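Local atomic coordinates of OTU domain-containing protein wMelOTU (Wolbachia pipientis wMel, PDB entry 6W9O), a protein that is an OTU-family deubiquitinase, a cysteine protease that removes ubiquitin from its conjugates, and probably acts as a bacterial effector. Residues S61-T66 with D178-H183; R122-P126 with G189-E193; F54-F58 with E129-C134. One frame throughout, in Å; residues are numbered along the deposited sequence.

Contact 1. Residues S61-T66 with D178-H183; sequences SLEQQT and DSSTVH
Q65 lays its side chain across the turn that leads into strand 181-188. With chi1 and chi2 both m, its NE2 donates a hydrogen bond to T181 O at 2.9 Å, while Q65 CB packs on S179 O at 3.5 Å. Helix 61-66 runs against strand 181-183 at 139°, the axes 7.7 Å apart at closest, with CA pairs S61-V182 (5.4 Å) and Q65-S179 (5.2 Å) setting the register. One helical turn before Q65, S61 (chi1 t) points its OG at the strand and accepts from H183 N at 2.9 Å. V182 fills the gap between, with its CG1 3.7 Å from L62 CA. D178-T181 form a type I turn that also holds an Asx turn, S180 N donating to D178 OD2 at 3.0 Å; D178 also forms a salt bridge with K140. Two side-chain-to-backbone bonds thus give the joint between helix 53-66 and the sheet its direction, while V182 and L62 supply an apolar patch beside them.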
loop_
_atom_site.group_PDB
_atom_site.type_symbol
_atom_site.label_atom_id
_atom_site.label_comp_id
_atom_site.label_asym_id
_atom_site.label_seq_id
_atom_site.Cartn_x
_atom_site.Cartn_y
_atom_site.Cartn_z
ATOM N N SER A 61 1.659 -2.978 7.827
ATOM C CA SER A 61 3.083 -3.194 7.555
ATOM C C SER A 61 3.879 -1.951 7.925
ATOM O O SER A 61 4.975 -2.052 8.522
ATOM C CB SER A 61 3.236 -3.582 6.066
ATOM O OG SER A 61 4.627 -3.608 5.708
ATOM N N LEU A 62 3.314 -0.754 7.675
ATOM C CA LEU A 62 3.985 0.489 8.080
ATOM C C LEU A 62 4.229 0.511 9.575
ATOM O O LEU A 62 5.326 0.873 10.038
ATOM C CB LEU A 62 3.137 1.700 7.667
ATOM C CG LEU A 62 3.756 3.074 7.982
ATOM C CD1 LEU A 62 4.941 3.318 7.060
ATOM C CD2 LEU A 62 2.685 4.170 7.873
ATOM N N GLU A 63 3.225 0.130 10.370
ATOM C CA GLU A 63 3.397 0.216 11.813
ATOM C C GLU A 63 4.475 -0.769 12.262
ATOM O O GLU A 63 5.325 -0.450 13.114
ATOM C CB GLU A 63 2.075 -0.077 12.536
ATOM C CG GLU A 63 2.314 0.029 14.068
ATOM C CD GLU A 63 1.082 -0.176 14.928
ATOM O OE1 GLU A 63 -0.061 -0.218 14.356
ATOM O OE2 GLU A 63 1.204 -0.250 16.149
ATOM N N GLN A 64 4.453 -1.982 11.713
ATOM C CA GLN A 64 5.424 -2.956 12.191
ATOM C C GLN A 64 6.837 -2.570 11.784
ATOM O O GLN A 64 7.792 -2.758 12.556
ATOM C CB GLN A 64 5.046 -4.319 11.593
ATOM C CG GLN A 64 5.815 -5.430 12.210
ATOM C CD GLN A 64 5.241 -6.790 11.789
ATOM O OE1 GLN A 64 5.634 -7.274 10.788
ATOM N NE2 GLN A 64 4.370 -7.377 12.593
ATOM N N GLN A 65 7.012 -2.060 10.567
ATOM C CA GLN A 65 8.336 -1.749 10.021
ATOM C C GLN A 65 8.905 -0.487 10.637
ATOM O O GLN A 65 10.108 -0.436 10.958
ATOM C CB GLN A 65 8.244 -1.526 8.493
ATOM C CG GLN A 65 7.954 -2.808 7.711
ATOM C CD GLN A 65 9.123 -3.785 7.810
ATOM O OE1 GLN A 65 9.252 -4.512 8.803
ATOM N NE2 GLN A 65 10.022 -3.771 6.832
ATOM N N THR A 66 8.073 0.582 10.780
ATOM C CA THR A 66 8.615 1.889 11.203
ATOM C C THR A 66 8.104 2.385 12.545
ATOM O O THR A 66 8.646 3.372 13.085
ATOM C CB THR A 66 8.285 2.980 10.174
ATOM O OG1 THR A 66 6.873 3.306 10.261
ATOM C CG2 THR A 66 8.614 2.542 8.758
ATOM N N ASP A 178 14.958 -4.397 5.027
ATOM C CA ASP A 178 14.921 -2.944 4.938
ATOM C C ASP A 178 13.692 -2.417 5.666
ATOM O O ASP A 178 12.550 -2.640 5.226
ATOM C CB ASP A 178 14.805 -2.569 3.459
ATOM C CG ASP A 178 14.643 -1.066 3.244
ATOM O OD1 ASP A 178 14.160 -0.667 2.161
ATOM O OD2 ASP A 178 15.040 -0.264 4.136
ATOM N N SER A 179 13.916 -1.649 6.742
ATOM C CA SER A 179 12.781 -1.130 7.482
ATOM C C SER A 179 11.993 -0.082 6.708
ATOM O O SER A 179 10.887 0.273 7.133
ATOM C CB SER A 179 13.287 -0.516 8.816
ATOM O OG SER A 179 14.095 0.611 8.591
ATOM N N SER A 180 12.525 0.432 5.597
ATOM C CA SER A 180 11.784 1.404 4.808
ATOM C C SER A 180 11.032 0.770 3.649
ATOM O O SER A 180 10.524 1.501 2.805
ATOM C CB SER A 180 12.716 2.469 4.274
ATOM O OG SER A 180 13.262 3.227 5.354
ATOM N N THR A 181 10.949 -0.558 3.587
ATOM C CA THR A 181 10.055 -1.206 2.612
ATOM C C THR A 181 8.875 -1.762 3.398
ATOM O O THR A 181 9.076 -2.482 4.387
ATOM C CB THR A 181 10.781 -2.360 1.922
ATOM O OG1 THR A 181 11.850 -1.847 1.111
ATOM C CG2 THR A 181 9.844 -3.136 0.971
ATOM N N VAL A 182 7.638 -1.477 2.938
ATOM C CA VAL A 182 6.452 -2.105 3.488
ATOM C C VAL A 182 5.990 -3.167 2.489
ATOM O O VAL A 182 6.352 -3.144 1.298
ATOM C CB VAL A 182 5.346 -1.084 3.797
ATOM C CG1 VAL A 182 5.830 -0.129 4.937
ATOM C CG2 VAL A 182 5.040 -0.271 2.602
ATOM N N HIS A 183 5.230 -4.162 2.972
ATOM C CA HIS A 183 4.950 -5.367 2.176
ATOM C C HIS A 183 3.486 -5.743 2.247
ATOM O O HIS A 183 2.930 -5.859 3.337
ATOM C CB HIS A 183 5.744 -6.589 2.729
ATOM C CG HIS A 183 7.219 -6.353 2.804
ATOM N ND1 HIS A 183 8.079 -6.686 1.777
ATOM C CD2 HIS A 183 7.985 -5.876 3.821
ATOM C CE1 HIS A 183 9.323 -6.372 2.148
ATOM N NE2 HIS A 183 9.288 -5.896 3.388
#

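Contact 2. Residues R122-P126 with G189-E193; sequences RWGDP and GLHFE
W123, G124 and D125 run in extended conformation (psi 142°, 153° and 122°) into helix 126-137, past the hairpin that joins strands 181-188 and 191-197. W123, with chi1 m, directs its six-membered ring edge-on at the face of the H191 imidazole: a T-shaped pair with centroids 4.8 Å apart and planes at 88°, W123 CZ3 lying 3.4 Å from H191 NE2. The same indole also touches L190, W123 CE3 being 3.8 Å from L190 CB. At G124 a water bridges the two backbones, donating to G124 O at 2.8 Å and to L190 O at 2.7 Å; no direct hydrogen bond joins the segments. D125, the N-cap of the helix, has its CA 6.8 Å from that of L190, the nearest such pair, and its OD1 caps D127 N. P126 then packs its CD 3.4 Å from F192 CZ and 4.2 Å from L190 CD2, L190 being m,t. G189 turns the hairpin with positive phi (52°). The arrangement is that of an N-capped loop entering a helix and packed against a beta hairpin of the central sheet, beside H191, in the OTU-like cysteine protease fold.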
loop_
_atom_site.group_PDB
_atom_site.type_symbol
_atom_site.label_atom_id
_atom_site.label_comp_id
_atom_site.label_asym_id
_atom_site.label_seq_id
_atom_site.Cartn_x
_atom_site.Cartn_y
_atom_site.Cartn_z
ATOM N N ARG A 122 -14.524 2.943 -2.410
ATOM C CA ARG A 122 -13.485 3.144 -3.417
ATOM C C ARG A 122 -12.268 2.349 -2.962
ATOM O O ARG A 122 -11.599 2.730 -2.003
ATOM C CB ARG A 122 -13.153 4.637 -3.516
ATOM C CG ARG A 122 -11.883 4.921 -4.279
ATOM C CD ARG A 122 -11.956 4.446 -5.725
ATOM N NE ARG A 122 -10.881 5.085 -6.508
ATOM C CZ ARG A 122 -11.004 6.243 -7.153
ATOM N NH1 ARG A 122 -12.168 6.903 -7.161
ATOM N NH2 ARG A 122 -9.956 6.741 -7.820
ATOM N N TRP A 123 -12.002 1.219 -3.599
ATOM C CA TRP A 123 -10.866 0.403 -3.176
ATOM C C TRP A 123 -9.540 1.038 -3.581
ATOM O O TRP A 123 -9.411 1.667 -4.629
ATOM C CB TRP A 123 -10.952 -1.021 -3.759
ATOM C CG TRP A 123 -12.092 -1.790 -3.326
ATOM C CD1 TRP A 123 -13.257 -1.330 -2.741
ATOM C CD2 TRP A 123 -12.224 -3.207 -3.419
ATOM N NE1 TRP A 123 -14.131 -2.416 -2.484
ATOM C CE2 TRP A 123 -13.486 -3.566 -2.873
ATOM C CE3 TRP A 123 -11.391 -4.216 -3.940
ATOM C CZ2 TRP A 123 -13.934 -4.888 -2.846
ATOM C CZ3 TRP A 123 -11.830 -5.524 -3.903
ATOM C CH2 TRP A 123 -13.095 -5.852 -3.366
ATOM N N GLY A 124 -8.537 0.928 -2.721
ATOM C CA GLY A 124 -7.232 1.532 -3.015
ATOM C C GLY A 124 -6.407 0.747 -4.038
ATOM O O GLY A 124 -6.548 -0.474 -4.206
ATOM N N ASP A 125 -5.547 1.474 -4.746
ATOM C CA ASP A 125 -4.761 0.959 -5.871
ATOM C C ASP A 125 -3.301 1.272 -5.572
ATOM O O ASP A 125 -2.933 2.460 -5.428
ATOM C CB ASP A 125 -5.263 1.690 -7.127
ATOM C CG ASP A 125 -4.507 1.348 -8.386
ATOM O OD1 ASP A 125 -3.518 0.597 -8.336
ATOM O OD2 ASP A 125 -4.962 1.834 -9.442
ATOM N N PRO A 126 -2.431 0.264 -5.511
ATOM C CA PRO A 126 -0.981 0.528 -5.262
ATOM C C PRO A 126 -0.384 1.511 -6.233
ATOM O O PRO A 126 0.494 2.287 -5.827
ATOM C CB PRO A 126 -0.324 -0.844 -5.454
ATOM C CG PRO A 126 -1.412 -1.820 -5.078
ATOM C CD PRO A 126 -2.739 -1.183 -5.553
ATOM N N GLY A 189 -7.274 -9.165 -8.377
ATOM C CA GLY A 189 -8.016 -7.912 -8.374
ATOM C C GLY A 189 -7.335 -6.895 -7.521
ATOM O O GLY A 189 -6.082 -6.780 -7.498
ATOM N N LEU A 190 -8.135 -6.140 -6.782
ATOM C CA LEU A 190 -7.595 -5.184 -5.801
ATOM C C LEU A 190 -7.761 -5.687 -4.367
ATOM O O LEU A 190 -8.022 -4.899 -3.452
ATOM C CB LEU A 190 -8.237 -3.800 -5.961
ATOM C CG LEU A 190 -7.788 -3.008 -7.211
ATOM C CD1 LEU A 190 -8.459 -1.657 -7.259
ATOM C CD2 LEU A 190 -6.240 -2.823 -7.257
ATOM N N HIS A 191 -7.623 -7.002 -4.170
ATOM C CA HIS A 191 -7.699 -7.609 -2.835
ATOM C C HIS A 191 -6.304 -7.691 -2.256
ATOM O O HIS A 191 -5.409 -8.267 -2.892
ATOM C CB HIS A 191 -8.272 -9.015 -2.976
ATOM C CG HIS A 191 -9.693 -8.996 -3.404
ATOM N ND1 HIS A 191 -10.744 -9.209 -2.528
ATOM C CD2 HIS A 191 -10.247 -8.820 -4.629
ATOM C CE1 HIS A 191 -11.887 -9.155 -3.207
ATOM N NE2 HIS A 191 -11.613 -8.870 -4.470
ATOM N N PHE A 192 -6.122 -7.150 -1.044
ATOM C CA PHE A 192 -4.797 -7.118 -0.428
ATOM C C PHE A 192 -4.864 -7.592 1.011
ATOM O O PHE A 192 -5.869 -7.428 1.701
ATOM C CB PHE A 192 -4.271 -5.671 -0.413
ATOM C CG PHE A 192 -4.076 -5.119 -1.800
ATOM C CD1 PHE A 192 -2.941 -5.444 -2.516
ATOM C CD2 PHE A 192 -5.052 -4.312 -2.366
ATOM C CE1 PHE A 192 -2.782 -4.999 -3.819
ATOM C CE2 PHE A 192 -4.930 -3.852 -3.699
ATOM C CZ PHE A 192 -3.770 -4.194 -4.434
ATOM N N GLU A 193 -3.737 -8.145 1.472
ATOM C CA GLU A 193 -3.491 -8.457 2.883
ATOM C C GLU A 193 -2.094 -7.985 3.201
ATOM O O GLU A 193 -1.239 -7.886 2.317
ATOM C CB GLU A 193 -3.534 -9.971 3.113
ATOM C CG GLU A 193 -4.939 -10.626 3.039
ATOM C CD GLU A 193 -4.878 -12.035 2.405
ATOM O OE1 GLU A 193 -4.354 -12.157 1.278
ATOM O OE2 GLU A 193 -5.320 -13.010 3.018
HETATM O O HOH W 1 -7.956 -2.316 -2.619
#

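Contact 3. Residues F54-F58 with E129-C134; sequences FFDSF and EGRILC
L133 (m,t) and F58 (chi1 t) give up the most surface here, 67 and 64 Å², and meet directly: L133 CB sits over the face of the F58 ring, 4.1 Å from its centroid and 29° off the normal, a CH-pi contact with L133 CB 3.6 Å from F58 CZ. F54, also t and one turn earlier, reaches across so that its CZ comes 3.6 Å from G130 CA; a side chain at G130 would crowd this ring. F54 CE2 lies 4.1 Å from L133 CD1. The two helical segments run roughly parallel, crossing at -33°, with axes 11.5 Å apart and closest CA pairs F55-E129 (8.6 Å) and F58-G130 (8.3 Å); aromatic rings span the gap. F55 (chi1 m) adds its CZ at 3.9 Å from E129 CG, the carboxylate of E129 turning to Y113. Helices 53-66 and 126-137 pack in the core, F54 and F58 also touching I184 and V182 of strand 181-188, while F55 and L133 touch helix 72-84.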
loop_
_atom_site.group_PDB
_atom_site.type_symbol
_atom_site.label_atom_id
_atom_site.label_comp_id
_atom_site.label_asym_id
_atom_site.label_seq_id
_atom_site.Cartn_x
_atom_site.Cartn_y
_atom_site.Cartn_z
ATOM N N PHE A 54 -6.663 -2.276 1.070
ATOM C CA PHE A 54 -5.352 -1.784 0.654
ATOM C C PHE A 54 -4.775 -0.910 1.735
ATOM O O PHE A 54 -3.612 -1.092 2.149
ATOM C CB PHE A 54 -5.467 -0.940 -0.650
ATOM C CG PHE A 54 -4.201 -0.234 -0.964
ATOM C CD1 PHE A 54 -3.093 -0.951 -1.465
ATOM C CD2 PHE A 54 -4.074 1.092 -0.650
ATOM C CE1 PHE A 54 -1.879 -0.336 -1.646
ATOM C CE2 PHE A 54 -2.859 1.745 -0.826
ATOM C CZ PHE A 54 -1.741 1.015 -1.314
ATOM N N PHE A 55 -5.574 0.039 2.207
ATOM C CA PHE A 55 -5.108 0.990 3.221
ATOM C C PHE A 55 -4.788 0.282 4.520
ATOM O O PHE A 55 -3.778 0.618 5.198
ATOM C CB PHE A 55 -6.200 2.046 3.432
ATOM C CG PHE A 55 -6.507 2.808 2.155
ATOM C CD1 PHE A 55 -5.686 3.818 1.707
ATOM C CD2 PHE A 55 -7.627 2.451 1.408
ATOM C CE1 PHE A 55 -5.944 4.473 0.527
ATOM C CE2 PHE A 55 -7.890 3.121 0.223
ATOM C CZ PHE A 55 -7.068 4.124 -0.209
ATOM N N ASP A 56 -5.620 -0.681 4.898
ATOM C CA ASP A 56 -5.386 -1.420 6.150
ATOM C C ASP A 56 -4.141 -2.298 6.042
ATOM O O ASP A 56 -3.403 -2.456 7.046
ATOM C CB ASP A 56 -6.606 -2.272 6.470
ATOM C CG ASP A 56 -6.587 -2.801 7.901
ATOM O OD1 ASP A 56 -6.436 -1.946 8.810
ATOM O OD2 ASP A 56 -6.824 -4.022 8.133
ATOM N N SER A 57 -3.890 -2.902 4.889
ATOM C CA SER A 57 -2.669 -3.710 4.730
ATOM C C SER A 57 -1.433 -2.826 4.787
ATOM O O SER A 57 -0.452 -3.134 5.510
ATOM C CB SER A 57 -2.712 -4.422 3.370
ATOM O OG SER A 57 -3.786 -5.346 3.333
ATOM N N PHE A 58 -1.464 -1.681 4.091
ATOM C CA PHE A 58 -0.351 -0.729 4.145
ATOM C C PHE A 58 -0.125 -0.244 5.568
ATOM O O PHE A 58 1.015 -0.198 6.037
ATOM C CB PHE A 58 -0.677 0.460 3.215
ATOM C CG PHE A 58 0.458 1.436 3.018
ATOM C CD1 PHE A 58 1.241 1.394 1.848
ATOM C CD2 PHE A 58 0.730 2.430 3.977
ATOM C CE1 PHE A 58 2.304 2.297 1.689
ATOM C CE2 PHE A 58 1.771 3.349 3.768
ATOM C CZ PHE A 58 2.572 3.218 2.625
ATOM N N GLU A 129 -2.804 5.325 -5.074
ATOM C CA GLU A 129 -2.710 5.606 -3.644
ATOM C C GLU A 129 -1.421 5.086 -3.070
ATOM O O GLU A 129 -0.849 5.731 -2.177
ATOM C CB GLU A 129 -3.902 4.983 -2.932
ATOM C CG GLU A 129 -5.242 5.733 -3.258
ATOM C CD GLU A 129 -5.770 5.450 -4.633
ATOM O OE1 GLU A 129 -5.787 4.270 -5.033
ATOM O OE2 GLU A 129 -6.155 6.424 -5.299
ATOM N N GLY A 130 -0.919 3.936 -3.540
ATOM C CA GLY A 130 0.372 3.454 -2.999
ATOM C C GLY A 130 1.505 4.430 -3.273
ATOM O O GLY A 130 2.316 4.734 -2.389
ATOM N N ARG A 131 1.554 4.999 -4.471
ATOM C CA ARG A 131 2.592 5.965 -4.815
ATOM C C ARG A 131 2.480 7.227 -3.953
ATOM O O ARG A 131 3.502 7.758 -3.460
ATOM C CB ARG A 131 2.498 6.290 -6.308
ATOM C CG ARG A 131 3.539 7.306 -6.730
ATOM C CD ARG A 131 3.614 7.363 -8.298
ATOM N NE ARG A 131 4.591 8.365 -8.696
ATOM C CZ ARG A 131 4.890 8.629 -9.973
ATOM N NH1 ARG A 131 4.293 7.948 -10.932
ATOM N NH2 ARG A 131 5.779 9.557 -10.255
ATOM N N ILE A 132 1.249 7.689 -3.711
ATOM C CA ILE A 132 1.039 8.861 -2.853
ATOM C C ILE A 132 1.532 8.573 -1.437
ATOM O O ILE A 132 2.208 9.409 -0.818
ATOM C CB ILE A 132 -0.455 9.252 -2.824
ATOM C CG1 ILE A 132 -0.910 9.767 -4.190
ATOM C CG2 ILE A 132 -0.694 10.279 -1.651
ATOM C CD1 ILE A 132 -2.470 9.827 -4.323
ATOM N N LEU A 133 1.203 7.390 -0.896
ATOM C CA LEU A 133 1.580 7.120 0.492
ATOM C C LEU A 133 3.074 6.849 0.616
ATOM O O LEU A 133 3.678 7.137 1.669
ATOM C CB LEU A 133 0.770 5.938 1.016
ATOM C CG LEU A 133 -0.747 6.175 0.989
ATOM C CD1 LEU A 133 -1.471 4.894 1.389
ATOM C CD2 LEU A 133 -1.081 7.373 1.928
ATOM N N CYS A 134 3.711 6.281 -0.414
ATOM C CA CYS A 134 5.154 6.080 -0.378
ATOM C C CYS A 134 5.842 7.433 -0.290
ATOM O O CYS A 134 6.824 7.621 0.465
ATOM C CB CYS A 134 5.582 5.376 -1.679
ATOM S SG CYS A 134 5.298 3.604 -1.567
#

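In the fold
Helix 53-66 takes part in contacts 1 and 3, and its chemistry changes along its length. Contact 3, its centre about 3 Å from that of the chain, is wholly buried and purely apolar. Contact 1, farther along the same helix and partly buried, relies on side-chain-to-backbone hydrogen bonds; V182 CG2 meets F58 CE1 at 3.9 Å. Contact 2, also partly buried, lies across the chain centre from contact 1 and mixes a water bridge with ring packing. Contacts 1 and 2 use neighbouring sheet strands; contacts 2 and 3 meet at helix 126-137 (D125 O to G130 N 3.1 Å, a probable hydrogen bond) and at helix 53-66 (G124 CA to F55 CE2 3.7 Å).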